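PDB 5D6A: predicted ATPase of the ABC class from Vibrio vulnificus, which binds the ATP analogue AMP-PNP and probably hydrolyses ATP, as expected of an ABC-class ATPase. Local coordinates for residues I303-R309 against S342-L347; D392-L397 against E453-V457. One frame throughout, in Å; residues are numbered along the deposited sequence.

Contact 1 (I303-R309 against S342-L347); sequences IRAEEGR and SQAAWL
Ile303 and Trp346 form the apolar part of this contact, with the isoleucine laid over one face of the indole. Followed outward, Ile303 CB stands 3.9 Å from Trp346 CD2. At CB the side chain branches. CG2 sits above the five-membered ring, 3.5 Å from the Trp346 ring centroid and 12° off its normal, a CH-pi contact. CG1 turns the other way and passes Gln343 NE2 at 4.1 Å. The tip, CD1, ends 4.0 Å from Leu347 CD1. CG1 lies between the backbone N and the carbonyl carbon (chi1 63°), which leaves CG2 beside the N and over the indole.

The six-membered ring of Trp346 meets the next residue. Arg304 CG makes this contact, 3.5 Å from Trp346 CZ3. The guanidinium is parallel to the indole within 7° but lies well beyond it and does not stack; it forms a long, weak ion pair with Glu501. Arg565 adds a cation-pi contact to the indole and a salt bridge to Glu306.

Polar contacts lie at the other end. Ser342 OG is 2.7 Å from Glu306 O, but its single proton could instead go to Ser338 O or Gly339 O. Arg309 runs its CD past Ser342 CB at 3.8 Å and salt-bridges Glu349. The Gln343 amide is held by Ser365 and Ala366.

The loop also reaches the second subunit: Ala305 packs on its Asp363 and Glu307 on its Ser272, in a probable Walker A motif. Helix 339-352 leads into strand 357-361. The arrangement is consistent with the signature-motif helix of an ABC ATPase, beside a nucleotide site at the dimer interface.

Contact 2 (D392-L397 against E453-V457); sequences DRIGQL and EAPLV
Gln396 NE2 donates a hydrogen bond to Ala454 O, at 2.6 Å with an N-H...O angle of 149°. The donor comes in tilted from the carbonyl plane of Ala454. The other end of the amide, Gln396 OE1, takes a bond from Arg393 NH1 at 2.9 Å. That bond lies in the carbonyl plane, on a lone pair, and the oxygen sits at the edge of the guanidinium. This bond is consistent with NE2, rather than OE1, being the end that binds Ala454 O. Arg393 NH1 also lies 2.7 Å from Ala454 O. Arg393 NE makes a weak bond to Asn318 O.

Helix 390-401 runs on into strand 404-408, which pairs in parallel with strand 357-361 in the P-loop sheet. The helix belongs to the beta-alpha-beta crossover between these strands. Segment 453-457 packs against the side of this helix that carries Arg393, Gln396 and Leu397.

Apolar contacts centre on Leu456. With CG anti to the backbone N (chi1 -179°), its two methyls are carried toward the helix, where CD2 comes within 3.6 Å of Leu397 CD2. Leu456 CD1 is 4.1 Å from Arg393 CD, and Leu456 CB is 4.0 Å from Gln396 CB. Leu401 and Glu400, further along the helix, also touch Leu456.

How the contacts relate
Contact 1 is buried, with none of its touching residues exposed, while contact 2 is only partly buried and lies farther from the chain's centre. Each sets a loop against a helix of the P-loop domain. Their centres are 19 Å apart and they do not touch. Tyr319 lies between them, packing on Leu347 of contact 1 and on Arg393 and Leu397 of contact 2. Their helices lead into neighbouring strands of one sheet, 357-361 and 404-408. Contact 1 relies on an aromatic face and meets the second subunit near bound nucleotide. Contact 2 uses an arginine-glutamine pair and one leucine, and no other chain of the assembly reaches it.

Contact 1 (I303-R309 against S342-L347)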
ATOM      1  N   ILE A 303      14.871  -4.295   5.325  1.00 43.54           N
ATOM      2  CA  ILE A 303      14.975  -3.808   3.967  1.00 46.11           C
ATOM      3  C   ILE A 303      14.340  -4.815   3.021  1.00 48.35           C
ATOM      4  O   ILE A 303      14.402  -6.023   3.243  1.00 49.70           O
ATOM      5  CB  ILE A 303      16.441  -3.515   3.572  1.00 47.53           C
ATOM      6  CG1 ILE A 303      17.292  -4.787   3.589  1.00 49.73           C
ATOM      7  CG2 ILE A 303      17.043  -2.479   4.513  1.00 47.02           C
ATOM      8  CD1 ILE A 303      18.737  -4.554   3.198  1.00 51.49           C
ATOM      9  N   ARG A 304      13.710  -4.291   1.978  1.00 51.02           N
ATOM     10  CA  ARG A 304      13.043  -5.098   0.973  1.00 53.04           C
ATOM     11  C   ARG A 304      13.176  -4.376  -0.354  1.00 53.62           C
ATOM     12  O   ARG A 304      13.807  -3.319  -0.431  1.00 51.25           O
ATOM     13  CB  ARG A 304      11.567  -5.287   1.332  1.00 55.41           C
ATOM     14  CG  ARG A 304      10.779  -3.989   1.461  1.00 57.78           C
ATOM     15  CD  ARG A 304       9.330  -4.251   1.835  1.00 59.89           C
ATOM     16  NE  ARG A 304       8.633  -5.036   0.818  1.00 63.42           N
ATOM     17  CZ  ARG A 304       7.395  -5.510   0.948  1.00 65.26           C
ATOM     18  NH1 ARG A 304       6.854  -6.216  -0.035  1.00 66.48           N
ATOM     19  NH2 ARG A 304       6.695  -5.291   2.060  1.00 66.25           N
ATOM     20  N   ALA A 305      12.580  -4.939  -1.397  1.00 54.16           N
ATOM     21  CA  ALA A 305      12.638  -4.322  -2.710  1.00 53.89           C
ATOM     22  C   ALA A 305      11.519  -3.299  -2.870  1.00 51.69           C
ATOM     23  O   ALA A 305      10.378  -3.550  -2.488  1.00 50.00           O
ATOM     24  CB  ALA A 305      12.542  -5.384  -3.792  1.00 56.53           C
ATOM     25  N   GLU A 306      11.871  -2.135  -3.406  1.00 50.96           N
ATOM     26  CA  GLU A 306      10.912  -1.073  -3.704  1.00 49.85           C
ATOM     27  C   GLU A 306      10.906  -0.809  -5.191  1.00 51.58           C
ATOM     28  O   GLU A 306      11.942  -0.854  -5.849  1.00 55.43           O
ATOM     29  CB  GLU A 306      11.227   0.227  -2.962  1.00 47.66           C
ATOM     30  CG  GLU A 306      10.519   0.374  -1.632  1.00 46.49           C
ATOM     31  CD  GLU A 306      10.803   1.710  -0.968  1.00 46.07           C
ATOM     32  OE1 GLU A 306       9.894   2.571  -0.932  1.00 42.99           O
ATOM     33  OE2 GLU A 306      11.947   1.916  -0.510  1.00 46.53           O
ATOM     34  N   GLU A 307       9.726  -0.530  -5.715  1.00 53.03           N
ATOM     35  CA  GLU A 307       9.566  -0.249  -7.116  1.00 54.87           C
ATOM     36  C   GLU A 307       9.168   1.213  -7.225  1.00 50.35           C
ATOM     37  O   GLU A 307       8.282   1.675  -6.503  1.00 49.22           O
ATOM     38  CB  GLU A 307       8.464  -1.144  -7.696  1.00 61.68           C
ATOM     39  CG  GLU A 307       8.389  -1.195  -9.219  1.00 68.07           C
ATOM     40  CD  GLU A 307       9.533  -1.974  -9.855  1.00 72.53           C
ATOM     41  OE1 GLU A 307      10.415  -2.482  -9.122  1.00 76.04           O
ATOM     42  OE2 GLU A 307       9.541  -2.090 -11.099  1.00 74.90           O
ATOM     43  N   GLY A 308       9.856   1.951  -8.088  1.00 46.94           N
ATOM     44  CA  GLY A 308       9.527   3.350  -8.336  1.00 44.71           C
ATOM     45  C   GLY A 308      10.029   4.414  -7.377  1.00 41.85           C
ATOM     46  O   GLY A 308       9.789   5.598  -7.608  1.00 41.70           O
ATOM     47  N   ARG A 309      10.725   4.027  -6.311  1.00 40.15           N
ATOM     48  CA  ARG A 309      11.226   5.022  -5.358  1.00 38.03           C
ATOM     49  C   ARG A 309      12.339   5.877  -5.954  1.00 37.91           C
ATOM     50  O   ARG A 309      12.979   5.495  -6.935  1.00 37.00           O
ATOM     51  CB  ARG A 309      11.753   4.376  -4.074  1.00 37.29           C
ATOM     52  CG  ARG A 309      12.954   3.455  -4.265  1.00 37.97           C
ATOM     53  CD  ARG A 309      13.760   3.322  -2.981  1.00 37.38           C
ATOM     54  NE  ARG A 309      14.433   4.580  -2.650  1.00 38.02           N
ATOM     55  CZ  ARG A 309      15.252   4.763  -1.614  1.00 37.65           C
ATOM     56  NH1 ARG A 309      15.808   5.952  -1.423  1.00 38.14           N
ATOM     57  NH2 ARG A 309      15.525   3.774  -0.773  1.00 37.12           N
ATOM     58  N   SER A 342      17.033  -0.421  -5.755  1.00 41.87           N
ATOM     59  CA  SER A 342      16.364   0.169  -4.603  1.00 39.95           C
ATOM     60  C   SER A 342      16.761  -0.520  -3.311  1.00 39.35           C
ATOM     61  O   SER A 342      16.899   0.129  -2.279  1.00 40.97           O
ATOM     62  CB  SER A 342      14.844   0.104  -4.761  1.00 39.26           C
ATOM     63  OG  SER A 342      14.411  -1.233  -4.906  1.00 39.41           O
ATOM     64  N   GLN A 343      16.937  -1.833  -3.359  1.00 39.77           N
ATOM     65  CA  GLN A 343      17.301  -2.556  -2.152  1.00 40.08           C
ATOM     66  C   GLN A 343      18.744  -2.236  -1.775  1.00 39.35           C
ATOM     67  O   GLN A 343      19.052  -2.051  -0.600  1.00 37.21           O
ATOM     68  CB  GLN A 343      17.069  -4.061  -2.309  1.00 41.64           C
ATOM     69  CG  GLN A 343      17.157  -4.808  -0.984  1.00 43.02           C
ATOM     70  CD  GLN A 343      16.521  -6.191  -1.026  1.00 44.94           C
ATOM     71  OE1 GLN A 343      16.299  -6.762  -2.096  1.00 46.70           O
ATOM     72  NE2 GLN A 343      16.222  -6.734   0.150  1.00 44.75           N
ATOM     73  N   ALA A 344      19.615  -2.152  -2.780  1.00 40.51           N
ATOM     74  CA  ALA A 344      21.021  -1.810  -2.559  1.00 41.74           C
ATOM     75  C   ALA A 344      21.110  -0.412  -1.946  1.00 41.09           C
ATOM     76  O   ALA A 344      21.869  -0.174  -0.999  1.00 41.13           O
ATOM     77  CB  ALA A 344      21.794  -1.865  -3.868  1.00 43.28           C
ATOM     78  N   ALA A 345      20.322   0.507  -2.498  1.00 39.46           N
ATOM     79  CA  ALA A 345      20.273   1.869  -2.001  1.00 37.61           C
ATOM     80  C   ALA A 345      19.807   1.864  -0.554  1.00 36.59           C
ATOM     81  O   ALA A 345      20.448   2.465   0.303  1.00 38.29           O
ATOM     82  CB  ALA A 345      19.345   2.710  -2.858  1.00 37.35           C
ATOM     83  N   TRP A 346      18.705   1.164  -0.284  1.00 35.27           N
ATOM     84  CA  TRP A 346      18.149   1.076   1.069  1.00 34.05           C
ATOM     85  C   TRP A 346      19.233   0.585   2.021  1.00 34.74           C
ATOM     86  O   TRP A 346      19.416   1.121   3.116  1.00 34.20           O
ATOM     87  CB  TRP A 346      16.983   0.081   1.124  1.00 33.50           C
ATOM     88  CG  TRP A 346      16.074   0.257   2.320  1.00 32.44           C
ATOM     89  CD1 TRP A 346      16.408   0.762   3.548  1.00 32.24           C
ATOM     90  CD2 TRP A 346      14.711  -0.170   2.426  1.00 31.46           C
ATOM     91  NE1 TRP A 346      15.320   0.738   4.383  1.00 31.43           N
ATOM     92  CE2 TRP A 346      14.269   0.159   3.724  1.00 31.14           C
ATOM     93  CE3 TRP A 346      13.815  -0.768   1.542  1.00 31.61           C
ATOM     94  CZ2 TRP A 346      12.971  -0.096   4.158  1.00 30.52           C
ATOM     95  CZ3 TRP A 346      12.528  -1.023   1.976  1.00 31.40           C
ATOM     96  CH2 TRP A 346      12.119  -0.689   3.271  1.00 30.83           C
ATOM     97  N   LEU A 347      19.947  -0.452   1.590  1.00 36.23           N
ATOM     98  CA  LEU A 347      21.008  -1.039   2.395  1.00 36.89           C
ATOM     99  C   LEU A 347      22.038   0.016   2.779  1.00 36.56           C
ATOM    100  O   LEU A 347      22.297   0.237   3.963  1.00 35.17           O
ATOM    101  CB  LEU A 347      21.664  -2.204   1.644  1.00 38.17           C
ATOM    102  CG  LEU A 347      22.831  -2.927   2.325  1.00 39.71           C
ATOM    103  CD1 LEU A 347      22.478  -3.363   3.733  1.00 39.42           C
ATOM    104  CD2 LEU A 347      23.254  -4.126   1.494  1.00 41.63           C
TER

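Contact 2 (D392-L397 against E453-V457)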
ATOM      1  N   ASP A 392      28.192 -11.739  -0.804  1.00 67.26           N
ATOM      2  CA  ASP A 392      29.617 -11.393  -0.826  1.00 69.42           C
ATOM      3  C   ASP A 392      29.962 -10.241   0.129  1.00 68.15           C
ATOM      4  O   ASP A 392      31.089 -10.156   0.622  1.00 68.32           O
ATOM      5  CB  ASP A 392      30.060 -11.026  -2.253  1.00 71.76           C
ATOM      6  CG  ASP A 392      29.952 -12.196  -3.231  1.00 73.77           C
ATOM      7  OD1 ASP A 392      29.804 -13.350  -2.781  1.00 74.79           O
ATOM      8  OD2 ASP A 392      30.035 -11.957  -4.455  1.00 74.43           O
ATOM      9  N   ARG A 393      28.997  -9.359   0.385  1.00 65.51           N
ATOM     10  CA  ARG A 393      29.221  -8.206   1.260  1.00 64.23           C
ATOM     11  C   ARG A 393      28.745  -8.415   2.691  1.00 62.81           C
ATOM     12  O   ARG A 393      29.331  -7.872   3.625  1.00 65.91           O
ATOM     13  CB  ARG A 393      28.524  -6.967   0.694  1.00 62.80           C
ATOM     14  CG  ARG A 393      29.042  -6.508  -0.658  1.00 64.88           C
ATOM     15  CD  ARG A 393      30.510  -6.114  -0.597  1.00 66.58           C
ATOM     16  NE  ARG A 393      30.957  -5.495  -1.840  1.00 68.54           N
ATOM     17  CZ  ARG A 393      32.197  -5.070  -2.069  1.00 71.44           C
ATOM     18  NH1 ARG A 393      33.139  -5.203  -1.140  1.00 72.85           N
ATOM     19  NH2 ARG A 393      32.501  -4.514  -3.236  1.00 73.37           N
ATOM     20  N   ILE A 394      27.685  -9.195   2.862  1.00 60.91           N
ATOM     21  CA  ILE A 394      27.116  -9.432   4.188  1.00 58.55           C
ATOM     22  C   ILE A 394      28.164  -9.855   5.217  1.00 58.19           C
ATOM     23  O   ILE A 394      28.094  -9.446   6.377  1.00 57.44           O
ATOM     24  CB  ILE A 394      25.981 -10.477   4.137  1.00 58.89           C
ATOM     25  CG1 ILE A 394      25.209 -10.492   5.459  1.00 57.30           C
ATOM     26  CG2 ILE A 394      26.527 -11.854   3.769  1.00 61.78           C
ATOM     27  CD1 ILE A 394      24.066 -11.481   5.480  1.00 57.41           C
ATOM     28  N   GLY A 395      29.128 -10.671   4.795  1.00 59.16           N
ATOM     29  CA  GLY A 395      30.193 -11.121   5.683  1.00 59.56           C
ATOM     30  C   GLY A 395      31.066  -9.958   6.112  1.00 59.31           C
ATOM     31  O   GLY A 395      31.474  -9.866   7.270  1.00 59.25           O
ATOM     32  N   GLN A 396      31.341  -9.063   5.168  1.00 59.09           N
ATOM     33  CA  GLN A 396      32.162  -7.884   5.429  1.00 59.81           C
ATOM     34  C   GLN A 396      31.445  -6.891   6.348  1.00 57.11           C
ATOM     35  O   GLN A 396      32.082  -6.246   7.179  1.00 58.20           O
ATOM     36  CB  GLN A 396      32.570  -7.224   4.108  1.00 61.46           C
ATOM     37  CG  GLN A 396      33.465  -8.113   3.252  1.00 64.94           C
ATOM     38  CD  GLN A 396      33.766  -7.539   1.879  1.00 66.71           C
ATOM     39  OE1 GLN A 396      33.033  -6.697   1.366  1.00 66.58           O
ATOM     40  NE2 GLN A 396      34.841  -8.016   1.266  1.00 70.57           N
ATOM     41  N   LEU A 397      30.125  -6.778   6.209  1.00 53.89           N
ATOM     42  CA  LEU A 397      29.338  -5.885   7.059  1.00 51.43           C
ATOM     43  C   LEU A 397      29.505  -6.254   8.528  1.00 51.72           C
ATOM     44  O   LEU A 397      29.515  -5.391   9.403  1.00 52.71           O
ATOM     45  CB  LEU A 397      27.852  -5.954   6.696  1.00 49.54           C
ATOM     46  CG  LEU A 397      27.387  -5.413   5.344  1.00 49.38           C
ATOM     47  CD1 LEU A 397      25.916  -5.732   5.136  1.00 48.19           C
ATOM     48  CD2 LEU A 397      27.616  -3.913   5.234  1.00 49.18           C
ATOM     49  N   GLU A 453      34.840 -10.237  -1.655  1.00 88.19           N
ATOM     50  CA  GLU A 453      36.223 -10.381  -2.087  1.00 92.18           C
ATOM     51  C   GLU A 453      36.897  -9.009  -2.114  1.00 91.98           C
ATOM     52  O   GLU A 453      38.004  -8.845  -1.600  1.00 94.13           O
ATOM     53  CB  GLU A 453      36.275 -11.061  -3.459  1.00 94.97           C
ATOM     54  CG  GLU A 453      37.674 -11.403  -3.949  1.00 98.84           C
ATOM     55  CD  GLU A 453      37.665 -12.210  -5.237  1.00101.67           C
ATOM     56  OE1 GLU A 453      38.759 -12.502  -5.766  1.00104.24           O
ATOM     57  OE2 GLU A 453      36.568 -12.558  -5.723  1.00100.87           O
ATOM     58  N   ALA A 454      36.220  -8.028  -2.712  1.00 89.43           N
ATOM     59  CA  ALA A 454      36.724  -6.654  -2.773  1.00 88.16           C
ATOM     60  C   ALA A 454      36.452  -5.978  -1.425  1.00 84.16           C
ATOM     61  O   ALA A 454      35.546  -6.393  -0.701  1.00 81.57           O
ATOM     62  CB  ALA A 454      36.055  -5.894  -3.908  1.00 87.68           C
ATOM     63  N   PRO A 455      37.214  -4.920  -1.091  1.00 83.13           N
ATOM     64  CA  PRO A 455      37.050  -4.264   0.210  1.00 79.34           C
ATOM     65  C   PRO A 455      35.801  -3.392   0.331  1.00 73.35           C
ATOM     66  O   PRO A 455      35.559  -2.539  -0.519  1.00 73.42           O
ATOM     67  CB  PRO A 455      38.302  -3.394   0.314  1.00 82.64           C
ATOM     68  CG  PRO A 455      38.621  -3.043  -1.097  1.00 85.39           C
ATOM     69  CD  PRO A 455      38.189  -4.212  -1.943  1.00 86.14           C
ATOM     70  N   LEU A 456      35.025  -3.615   1.389  1.00 68.53           N
ATOM     71  CA  LEU A 456      33.819  -2.832   1.648  1.00 63.70           C
ATOM     72  C   LEU A 456      34.250  -1.437   2.086  1.00 62.92           C
ATOM     73  O   LEU A 456      34.850  -1.278   3.147  1.00 64.23           O
ATOM     74  CB  LEU A 456      32.980  -3.488   2.746  1.00 60.82           C
ATOM     75  CG  LEU A 456      31.663  -2.807   3.118  1.00 57.64           C
ATOM     76  CD1 LEU A 456      30.681  -2.883   1.962  1.00 56.85           C
ATOM     77  CD2 LEU A 456      31.058  -3.448   4.356  1.00 56.07           C
ATOM     78  N   VAL A 457      33.939  -0.430   1.273  1.00 61.23           N
ATOM     79  CA  VAL A 457      34.352   0.946   1.552  1.00 60.01           C
ATOM     80  C   VAL A 457      33.307   1.753   2.328  1.00 56.13           C
ATOM     81  O   VAL A 457      32.135   1.782   1.962  1.00 53.72           O
ATOM     82  CB  VAL A 457      34.673   1.692   0.239  1.00 61.52           C
ATOM     83  CG1 VAL A 457      35.185   3.100   0.527  1.00 62.22           C
ATOM     84  CG2 VAL A 457      35.693   0.910  -0.576  1.00 64.28           C
TER